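Local structure of phosphodiesterase (Candida albicans, 6CPU) at residues V4-D9 against Y19-T24; P13-K18 against K112-I117; C30-K35 against F93-L98. The protein belongs to the HD-clan phosphodiesterases, metal-dependent proteins with a mainly helical core, and carries a zinc ion and a magnesium ion. One frame throughout, in Å; residues are numbered along the deposited sequence.

Contact 1: V4-D9 against Y19-T24; sequences VLSLVD and YYKFDT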
loop_
_atom_site.group_PDB
_atom_site.type_symbol
_atom_site.label_atom_id
_atom_site.label_comp_id
_atom_site.label_asym_id
_atom_site.label_seq_id
_atom_site.Cartn_x
_atom_site.Cartn_y
_atom_site.Cartn_z
ATOM N N VAL A 4 -21.913 13.179 9.006
ATOM C CA VAL A 4 -23.092 12.330 9.035
ATOM C C VAL A 4 -23.526 12.035 7.607
ATOM O O VAL A 4 -23.665 12.949 6.787
ATOM C CB VAL A 4 -24.250 12.962 9.839
ATOM C CG1 VAL A 4 -25.465 12.045 9.824
ATOM C CG2 VAL A 4 -23.823 13.265 11.274
ATOM N N LEU A 5 -23.702 10.750 7.319
ATOM C CA LEU A 5 -24.107 10.262 6.012
ATOM C C LEU A 5 -25.433 9.578 6.234
ATOM O O LEU A 5 -25.504 8.625 7.004
ATOM C CB LEU A 5 -23.083 9.272 5.475
ATOM C CG LEU A 5 -21.622 9.735 5.508
ATOM C CD1 LEU A 5 -20.743 8.673 4.883
ATOM C CD2 LEU A 5 -21.415 11.054 4.786
ATOM N N SER A 6 -26.493 10.076 5.597
ATOM C CA SER A 6 -27.835 9.577 5.869
ATOM C C SER A 6 -28.587 9.071 4.646
ATOM O O SER A 6 -28.534 9.664 3.563
ATOM C CB SER A 6 -28.671 10.665 6.544
ATOM O OG SER A 6 -29.962 10.164 6.832
ATOM N N LEU A 7 -29.312 7.980 4.850
ATOM C CA LEU A 7 -30.202 7.426 3.849
ATOM C C LEU A 7 -31.654 7.777 4.167
ATOM O O LEU A 7 -32.552 7.380 3.435
ATOM C CB LEU A 7 -30.041 5.911 3.778
ATOM C CG LEU A 7 -28.758 5.415 3.100
ATOM C CD1 LEU A 7 -28.587 3.914 3.277
ATOM C CD2 LEU A 7 -28.770 5.781 1.621
ATOM N N VAL A 8 -31.862 8.539 5.239
ATOM C CA VAL A 8 -33.198 8.833 5.765
ATOM C C VAL A 8 -33.296 10.288 6.234
ATOM O O VAL A 8 -32.314 11.029 6.191
ATOM C CB VAL A 8 -33.551 7.887 6.935
ATOM C CG1 VAL A 8 -33.622 6.443 6.463
ATOM C CG2 VAL A 8 -32.547 8.029 8.070
ATOM N N ASP A 9 -34.481 10.686 6.705
ATOM C CA ASP A 9 -34.758 12.084 7.076
ATOM C C ASP A 9 -34.161 12.541 8.411
ATOM O O ASP A 9 -33.918 13.736 8.599
ATOM C CB ASP A 9 -36.270 12.324 7.123
ATOM C CG ASP A 9 -36.951 11.966 5.826
ATOM O OD1 ASP A 9 -36.579 12.538 4.778
ATOM O OD2 ASP A 9 -37.853 11.102 5.854
ATOM N N TYR A 19 -23.596 17.174 7.145
ATOM C CA TYR A 19 -24.613 16.159 6.922
ATOM C C TYR A 19 -24.743 15.964 5.414
ATOM O O TYR A 19 -24.889 16.947 4.680
ATOM C CB TYR A 19 -25.933 16.645 7.537
ATOM C CG TYR A 19 -27.092 15.660 7.527
ATOM C CD1 TYR A 19 -27.468 14.979 8.678
ATOM C CD2 TYR A 19 -27.838 15.440 6.372
ATOM C CE1 TYR A 19 -28.533 14.098 8.673
ATOM C CE2 TYR A 19 -28.902 14.559 6.361
ATOM C CZ TYR A 19 -29.246 13.895 7.511
ATOM O OH TYR A 19 -30.303 13.025 7.483
ATOM N N TYR A 20 -24.668 14.715 4.960
ATOM C CA TYR A 20 -24.859 14.350 3.545
ATOM C C TYR A 20 -26.056 13.441 3.478
ATOM O O TYR A 20 -26.112 12.440 4.185
ATOM C CB TYR A 20 -23.650 13.593 2.968
ATOM C CG TYR A 20 -22.376 14.382 2.814
ATOM C CD1 TYR A 20 -21.894 14.731 1.548
ATOM C CD2 TYR A 20 -21.624 14.754 3.922
ATOM C CE1 TYR A 20 -20.713 15.435 1.400
ATOM C CE2 TYR A 20 -20.436 15.447 3.777
ATOM C CZ TYR A 20 -19.990 15.791 2.516
ATOM O OH TYR A 20 -18.816 16.498 2.386
ATOM N N LYS A 21 -27.030 13.796 2.652
ATOM C CA LYS A 21 -28.192 12.961 2.451
ATOM C C LYS A 21 -28.006 12.278 1.115
ATOM O O LYS A 21 -27.843 12.938 0.102
ATOM C CB LYS A 21 -29.485 13.802 2.478
ATOM C CG LYS A 21 -30.746 13.046 2.092
ATOM C CD LYS A 21 -31.155 12.038 3.151
ATOM C CE LYS A 21 -32.100 11.005 2.576
ATOM N NZ LYS A 21 -33.302 11.661 1.995
ATOM N N PHE A 22 -28.021 10.956 1.117
ATOM C CA PHE A 22 -27.843 10.194 -0.102
ATOM C C PHE A 22 -29.169 9.587 -0.522
ATOM O O PHE A 22 -29.928 9.101 0.317
ATOM C CB PHE A 22 -26.767 9.115 0.086
ATOM C CG PHE A 22 -25.402 9.690 0.256
ATOM C CD1 PHE A 22 -24.688 10.126 -0.850
ATOM C CD2 PHE A 22 -24.866 9.876 1.523
ATOM C CE1 PHE A 22 -23.436 10.706 -0.698
ATOM C CE2 PHE A 22 -23.621 10.458 1.678
ATOM C CZ PHE A 22 -22.905 10.864 0.567
ATOM N N ASP A 23 -29.434 9.632 -1.821
ATOM C CA ASP A 23 -30.644 9.043 -2.376
ATOM C C ASP A 23 -30.541 7.529 -2.453
ATOM O O ASP A 23 -31.562 6.837 -2.407
ATOM C CB ASP A 23 -30.967 9.640 -3.760
ATOM C CG ASP A 23 -29.890 9.368 -4.797
ATOM O OD1 ASP A 23 -28.715 9.128 -4.428
ATOM O OD2 ASP A 23 -30.215 9.399 -6.005
ATOM N N THR A 24 -29.316 7.009 -2.572
ATOM C CA THR A 24 -29.091 5.571 -2.713
ATOM C C THR A 24 -27.873 5.113 -1.905
ATOM O O THR A 24 -26.953 5.886 -1.668
ATOM C CB THR A 24 -28.842 5.170 -4.181
ATOM O OG1 THR A 24 -27.616 5.733 -4.646
ATOM C CG2 THR A 24 -29.975 5.646 -5.098
#
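V4 and S6 face Y19 and K21 on one side of a parallel strand pair, while L5 and Y20 lie side by side on the other. The strand axes run 4.7 Å apart at 16°. Three backbone bonds zip them together: Y20 N to V4 O (2.7 Å), S6 N to Y20 O, and F22 N to S6 O (2.8 Å), the last almost straight at 175°. Packing is tight where the phenol of Y19 reaches across S6. With Y19 CG anti to the backbone N (chi1 -174°), the ring passes V4 CG1 and brings CZ to 3.4 Å from S6 CB. Y19 OH goes on to a hydrogen bond with the carbonyl of L10, while S6 OG bonds to V8 O at 2.6 Å, bridging the turn just past the strand. On the opposite face L5 CD2 fits beside Y20 CD2 and at the edge of the F22 ring, 3.9 Å from CE2. H31 and L32 of helix 25-34 touch this leucine too, so that face is roofed. The far end is looser and wetter. K21 bends so that CD lies 3.4 Å from V8 O, and its NZ stays 4.4 Å from D9 OD1, near an opposite charge but not in a salt bridge, with both residues exposed. L7 CD2 lies against F22 O and the T24 carbonyl carbon; T24 OG1 caps H27 N at the start of helix 25-34. Strand 16-21 is an outermost strand of the sheet, and L5 also bonds to strand 46-49 beyond, so 2-6 runs between the two strands of a beta-alpha-beta crossover in an open, parallel alpha/beta sheet.

Contact 2: P13-K18 against K112-I117; sequences PQVTDK and KLYQEI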
loop_
_atom_site.group_PDB
_atom_site.type_symbol
_atom_site.label_atom_id
_atom_site.label_comp_id
_atom_site.label_asym_id
_atom_site.label_seq_id
_atom_site.Cartn_x
_atom_site.Cartn_y
_atom_site.Cartn_z
ATOM N N PRO A 13 -28.412 16.809 15.212
ATOM C CA PRO A 13 -27.585 18.023 15.163
ATOM C C PRO A 13 -26.575 18.165 16.299
ATOM O O PRO A 13 -25.556 18.836 16.121
ATOM C CB PRO A 13 -28.614 19.164 15.219
ATOM C CG PRO A 13 -29.837 18.553 15.818
ATOM C CD PRO A 13 -29.844 17.125 15.368
ATOM N N GLN A 14 -26.864 17.558 17.448
ATOM C CA GLN A 14 -25.968 17.616 18.610
ATOM C C GLN A 14 -24.553 17.109 18.310
ATOM O O GLN A 14 -23.596 17.564 18.936
ATOM C CB GLN A 14 -26.550 16.830 19.797
ATOM C CG GLN A 14 -26.932 15.383 19.481
ATOM C CD GLN A 14 -26.811 14.443 20.674
ATOM O OE1 GLN A 14 -26.467 14.856 21.785
ATOM N NE2 GLN A 14 -27.091 13.162 20.443
ATOM N N VAL A 15 -24.429 16.179 17.359
ATOM C CA VAL A 15 -23.131 15.593 16.996
ATOM C C VAL A 15 -22.658 15.923 15.573
ATOM O O VAL A 15 -21.570 15.510 15.181
ATOM C CB VAL A 15 -23.139 14.053 17.174
ATOM C CG1 VAL A 15 -23.395 13.689 18.629
ATOM C CG2 VAL A 15 -24.171 13.384 16.271
ATOM N N THR A 16 -23.452 16.684 14.818
ATOM C CA THR A 16 -23.211 16.884 13.390
ATOM C C THR A 16 -22.378 18.133 13.063
ATOM O O THR A 16 -22.722 19.231 13.475
ATOM C CB THR A 16 -24.550 16.980 12.632
ATOM O OG1 THR A 16 -25.352 15.828 12.911
ATOM C CG2 THR A 16 -24.321 17.074 11.130
ATOM N N ASP A 17 -21.284 17.951 12.323
ATOM C CA ASP A 17 -20.548 19.051 11.694
ATOM C C ASP A 17 -21.056 19.253 10.262
ATOM O O ASP A 17 -21.322 20.374 9.843
ATOM C CB ASP A 17 -19.036 18.756 11.657
ATOM C CG ASP A 17 -18.221 19.862 10.965
ATOM O OD1 ASP A 17 -18.602 21.049 11.057
ATOM O OD2 ASP A 17 -17.188 19.546 10.335
ATOM N N LYS A 18 -21.170 18.156 9.519
ATOM C CA LYS A 18 -21.643 18.198 8.142
ATOM C C LYS A 18 -22.502 16.967 7.878
ATOM O O LYS A 18 -22.180 15.862 8.343
ATOM C CB LYS A 18 -20.455 18.252 7.199
ATOM C CG LYS A 18 -20.781 18.619 5.768
ATOM C CD LYS A 18 -19.494 18.858 5.000
ATOM C CE LYS A 18 -19.759 19.333 3.589
ATOM N NZ LYS A 18 -18.484 19.622 2.879
ATOM N N LYS A 112 -25.196 8.193 25.068
ATOM C CA LYS A 112 -24.204 7.225 24.602
ATOM C C LYS A 112 -23.605 7.679 23.266
ATOM O O LYS A 112 -22.388 7.666 23.096
ATOM C CB LYS A 112 -24.824 5.832 24.451
ATOM C CG LYS A 112 -23.802 4.706 24.337
ATOM C CD LYS A 112 -24.339 3.507 23.567
ATOM C CE LYS A 112 -25.388 2.743 24.360
ATOM N NZ LYS A 112 -26.131 1.774 23.510
ATOM N N LEU A 113 -24.467 8.085 22.334
ATOM C CA LEU A 113 -24.036 8.522 21.000
ATOM C C LEU A 113 -23.087 9.715 21.075
ATOM O O LEU A 113 -22.022 9.697 20.468
ATOM C CB LEU A 113 -25.247 8.887 20.131
ATOM C CG LEU A 113 -24.956 9.402 18.714
ATOM C CD1 LEU A 113 -24.428 8.278 17.833
ATOM C CD2 LEU A 113 -26.195 10.032 18.094
ATOM N N TYR A 114 -23.479 10.746 21.814
ATOM C CA TYR A 114 -22.658 11.948 21.939
ATOM C C TYR A 114 -21.296 11.635 22.583
ATOM O O TYR A 114 -20.261 12.113 22.118
ATOM C CB TYR A 114 -23.400 13.017 22.751
ATOM C CG TYR A 114 -22.661 14.334 22.837
ATOM C CD1 TYR A 114 -22.949 15.371 21.959
ATOM C CD2 TYR A 114 -21.659 14.535 23.782
ATOM C CE1 TYR A 114 -22.269 16.572 22.026
ATOM C CE2 TYR A 114 -20.973 15.731 23.855
ATOM C CZ TYR A 114 -21.283 16.745 22.975
ATOM O OH TYR A 114 -20.606 17.938 23.036
ATOM N N GLN A 115 -21.316 10.840 23.653
ATOM C CA GLN A 115 -20.102 10.452 24.383
ATOM C C GLN A 115 -19.157 9.640 23.496
ATOM O O GLN A 115 -17.949 9.892 23.452
ATOM C CB GLN A 115 -20.484 9.641 25.628
ATOM C CG GLN A 115 -19.334 9.350 26.583
ATOM C CD GLN A 115 -18.511 8.131 26.193
ATOM O OE1 GLN A 115 -19.035 7.149 25.658
ATOM N NE2 GLN A 115 -17.212 8.185 26.472
ATOM N N GLU A 116 -19.726 8.664 22.796
ATOM C CA GLU A 116 -18.988 7.831 21.863
ATOM C C GLU A 116 -18.329 8.670 20.756
ATOM O O GLU A 116 -17.132 8.528 20.485
ATOM C CB GLU A 116 -19.941 6.797 21.254
ATOM C CG GLU A 116 -19.304 5.468 20.918
ATOM C CD GLU A 116 -20.318 4.376 20.601
ATOM O OE1 GLU A 116 -21.421 4.384 21.188
ATOM O OE2 GLU A 116 -19.996 3.499 19.768
ATOM N N ILE A 117 -19.109 9.544 20.125
ATOM C CA ILE A 117 -18.589 10.396 19.053
ATOM C C ILE A 117 -17.571 11.404 19.583
ATOM O O ILE A 117 -16.547 11.640 18.945
ATOM C CB ILE A 117 -19.720 11.111 18.283
ATOM C CG1 ILE A 117 -20.536 10.080 17.501
ATOM C CG2 ILE A 117 -19.157 12.149 17.318
ATOM C CD1 ILE A 117 -21.855 10.613 16.978
#
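The helical bond from I117 N to L113 O, 2.9 Å long, keeps two side chains one turn apart on the side of helix 110-124 that meets Q14 and V15. V15 is the hub on the loop side. Its CB and CG2 both touch I117 CD1 at 3.7 Å, the two side chains crossing at about a right angle. The V15 and Y114 side chains slide past each other in opposite directions, V15 CG1 coming 3.8 Å from Y114 CD1. L113 joins more loosely, its CD2 4.3 Å from V15 CG2. Beside this apolar patch Q14 crosses Y114 obliquely, OE1 beside CD1 and CB. Q14 CG takes the crowded position between the backbone N and the carbonyl carbon (chi1 54°), and the chain runs on extended beyond it. OE1 ends 3.6 Å from Y114 CD1, with the amide and ring planes 31° apart, while NE2 rests against L113 CD2 at 4.0 Å. The backbone takes part as well: the carbonyl oxygen of Q14 lies near the ring plane of Y114, at its edge, 3.5 Å from CE1. The loop presents these residues through a type I turn over P13-T16, closed by a weak bond from T16 N to P13 O. V15 in the turn and D17 after it bond through their backbones to A2 at the start of strand 2-6, and M1 packs against V15, Y114 and I117. L113 and E116 reach L101 of strand 100-103, tying the helix to the far end of the sheet. With van der Waals contact alone between loop and helix, and with Q14 and Y114 at a partly solvated border, cohesion between these segments probably rests on burial of V15 and I117 rather than on directional bonds.

Contact 3: C30-K35 against F93-L98; sequences CHLFKK and FFFTHL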
loop_
_atom_site.group_PDB
_atom_site.type_symbol
_atom_site.label_atom_id
_atom_site.label_comp_id
_atom_site.label_asym_id
_atom_site.label_seq_id
_atom_site.Cartn_x
_atom_site.Cartn_y
_atom_site.Cartn_z
ATOM N N CYS A 30 -20.021 5.114 -2.887
ATOM C CA CYS A 30 -19.081 5.807 -3.768
ATOM C C CYS A 30 -18.409 6.975 -3.054
ATOM O O CYS A 30 -17.221 7.219 -3.243
ATOM C CB CYS A 30 -19.767 6.282 -5.034
ATOM S SG CYS A 30 -20.209 4.929 -6.134
ATOM N N HIS A 31 -19.170 7.689 -2.233
ATOM C CA HIS A 31 -18.625 8.756 -1.389
ATOM C C HIS A 31 -17.524 8.206 -0.476
ATOM O O HIS A 31 -16.473 8.838 -0.315
ATOM C CB HIS A 31 -19.772 9.358 -0.572
ATOM C CG HIS A 31 -19.358 10.377 0.436
ATOM N ND1 HIS A 31 -19.063 11.681 0.100
ATOM C CD2 HIS A 31 -19.245 10.302 1.780
ATOM C CE1 HIS A 31 -18.771 12.360 1.194
ATOM N NE2 HIS A 31 -18.868 11.545 2.227
ATOM N N LEU A 32 -17.773 7.034 0.117
ATOM C CA LEU A 32 -16.808 6.411 1.020
ATOM C C LEU A 32 -15.556 5.965 0.282
ATOM O O LEU A 32 -14.469 6.165 0.793
ATOM C CB LEU A 32 -17.432 5.228 1.764
ATOM C CG LEU A 32 -18.567 5.581 2.716
ATOM C CD1 LEU A 32 -19.109 4.291 3.278
ATOM C CD2 LEU A 32 -18.107 6.504 3.832
ATOM N N PHE A 33 -15.703 5.355 -0.905
ATOM C CA PHE A 33 -14.525 4.901 -1.688
ATOM C C PHE A 33 -13.577 6.058 -2.012
ATOM O O PHE A 33 -12.360 5.863 -2.050
ATOM C CB PHE A 33 -14.927 4.195 -2.985
ATOM C CG PHE A 33 -15.199 2.715 -2.837
ATOM C CD1 PHE A 33 -14.242 1.851 -2.318
ATOM C CD2 PHE A 33 -16.409 2.178 -3.267
ATOM C CE1 PHE A 33 -14.499 0.496 -2.200
ATOM C CE2 PHE A 33 -16.658 0.828 -3.164
ATOM C CZ PHE A 33 -15.709 -0.019 -2.634
ATOM N N LYS A 34 -14.134 7.249 -2.246
ATOM C CA LYS A 34 -13.343 8.411 -2.649
ATOM C C LYS A 34 -12.534 9.034 -1.515
ATOM O O LYS A 34 -11.605 9.803 -1.776
ATOM C CB LYS A 34 -14.237 9.472 -3.305
ATOM C CG LYS A 34 -14.636 9.079 -4.716
ATOM C CD LYS A 34 -15.275 10.210 -5.498
ATOM C CE LYS A 34 -16.704 10.440 -5.079
ATOM N NZ LYS A 34 -17.400 11.290 -6.091
ATOM N N LYS A 35 -12.853 8.684 -0.269
ATOM C CA LYS A 35 -12.128 9.227 0.886
ATOM C C LYS A 35 -10.609 8.974 0.890
ATOM O O LYS A 35 -9.836 9.812 1.408
ATOM C CB LYS A 35 -12.780 8.763 2.188
ATOM C CG LYS A 35 -14.120 9.461 2.369
ATOM C CD LYS A 35 -14.728 9.217 3.719
ATOM C CE LYS A 35 -15.946 10.099 3.908
ATOM N NZ LYS A 35 -15.569 11.495 4.250
ATOM N N PHE A 93 -16.881 -4.263 6.859
ATOM C CA PHE A 93 -15.740 -4.946 6.261
ATOM C C PHE A 93 -14.970 -4.057 5.303
ATOM O O PHE A 93 -13.755 -3.913 5.427
ATOM C CB PHE A 93 -16.155 -6.219 5.510
ATOM C CG PHE A 93 -14.985 -6.965 4.917
ATOM C CD1 PHE A 93 -14.152 -7.717 5.729
ATOM C CD2 PHE A 93 -14.700 -6.883 3.569
ATOM C CE1 PHE A 93 -13.062 -8.383 5.202
ATOM C CE2 PHE A 93 -13.614 -7.548 3.027
ATOM C CZ PHE A 93 -12.800 -8.312 3.846
ATOM N N PHE A 94 -15.663 -3.476 4.337
ATOM C CA PHE A 94 -14.976 -2.697 3.298
ATOM C C PHE A 94 -14.565 -1.314 3.762
ATOM O O PHE A 94 -13.675 -0.729 3.170
ATOM C CB PHE A 94 -15.809 -2.602 2.026
ATOM C CG PHE A 94 -16.037 -3.939 1.375
ATOM C CD1 PHE A 94 -15.058 -4.521 0.589
ATOM C CD2 PHE A 94 -17.220 -4.630 1.589
ATOM C CE1 PHE A 94 -15.270 -5.758 -0.005
ATOM C CE2 PHE A 94 -17.426 -5.871 1.017
ATOM C CZ PHE A 94 -16.454 -6.434 0.218
ATOM N N PHE A 95 -15.204 -0.781 4.799
ATOM C CA PHE A 95 -14.914 0.602 5.238
ATOM C C PHE A 95 -14.494 0.702 6.705
ATOM O O PHE A 95 -14.647 1.739 7.365
ATOM C CB PHE A 95 -16.071 1.530 4.834
ATOM C CG PHE A 95 -16.274 1.567 3.355
ATOM C CD1 PHE A 95 -15.363 2.229 2.539
ATOM C CD2 PHE A 95 -17.317 0.865 2.752
ATOM C CE1 PHE A 95 -15.500 2.218 1.168
ATOM C CE2 PHE A 95 -17.462 0.862 1.378
ATOM C CZ PHE A 95 -16.563 1.544 0.578
ATOM N N THR A 96 -13.888 -0.378 7.174
ATOM C CA THR A 96 -13.315 -0.468 8.515
ATOM C C THR A 96 -12.379 0.719 8.792
ATOM O O THR A 96 -12.402 1.319 9.868
ATOM C CB THR A 96 -12.580 -1.842 8.710
ATOM O OG1 THR A 96 -12.079 -1.943 10.045
ATOM C CG2 THR A 96 -11.414 -2.039 7.736
ATOM N N HIS A 97 -11.608 1.089 7.777
ATOM C CA HIS A 97 -10.595 2.142 7.878
ATOM C C HIS A 97 -11.131 3.556 8.113
ATOM O O HIS A 97 -10.342 4.454 8.387
ATOM C CB HIS A 97 -9.721 2.144 6.613
ATOM C CG HIS A 97 -10.468 2.470 5.355
ATOM N ND1 HIS A 97 -11.270 1.553 4.707
ATOM C CD2 HIS A 97 -10.514 3.601 4.609
ATOM C CE1 HIS A 97 -11.807 2.116 3.639
ATOM N NE2 HIS A 97 -11.330 3.345 3.533
ATOM N N LEU A 98 -12.448 3.750 8.028
ATOM C CA LEU A 98 -13.058 5.080 8.113
ATOM C C LEU A 98 -13.737 5.502 9.431
ATOM O O LEU A 98 -14.442 6.516 9.444
ATOM C CB LEU A 98 -14.066 5.245 6.959
ATOM C CG LEU A 98 -13.466 5.235 5.556
ATOM C CD1 LEU A 98 -14.570 5.400 4.519
ATOM C CD2 LEU A 98 -12.429 6.338 5.401
HETATM O O HOH W 1 -12.087 4.778 1.336
#
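The rings of F33 and F95 form a T-shaped pair. F95 leaves its backbone toward helix 25-34, with CG anti to the carbonyl carbon (chi1 -61°), and its CZ stands over the centre of one face of F33, 3.5 Å above the plane; the centroids are 4.8 Å apart and the planes stand at 68°. One face of F95 receives L32 CB in a CH-pi contact, 3.8 Å from the ring centroid and displaced toward the rim, with L32 CD1 close to CG and CD2 of the same ring. F33 CG lies at the edge of F95. F196, from elsewhere in the chain, meets F33 edge-to-face, and M190 of helix 177-193 also packs against it, so F33 joins helix 25-34 to helix 177-193. Helices 25-34 and 84-94 are successive connections of the parallel sheet, and F95, just past the second helix, packs between the two, against L32 and F33 of one and L90 of the other. L98 completes the apolar side: its CD1 touches L32 CD2 at 3.8 Å and K35 CD at 3.9 Å. K35 thus contributes its aliphatic stem to L98, while its NZ leaves this contact for a salt bridge with E3 of strand 2-6. The one polar link is a water at the edge of the H97 ring, 2.7 Å from NE2. It donates a hydrogen bond of 2.8 Å to L32 O, and L98 CG sits over one face of the same imidazole.

How the contacts relate
All three contacts belong to the N-terminal alpha/beta sheet region, at different depths. Contact 3 is the buried one, an aromatic and aliphatic junction nearer the chain's centre; contacts 1 and 2 are partly buried and lie about 30 Å from that centre. Contacts 1 and 2 share strand 16-21 and meet where V4 N probably bonds to K18 O, 2.8 Å away. Contacts 1 and 3 meet through side chains: L5 against L32, and Y20 and F22 against H31, on the face covered by helix 25-34. Chemistry follows place: backbone bonds between strands in contact 1, side-chain packing with one bridging water in contact 3, loop-on-helix packing in contact 2.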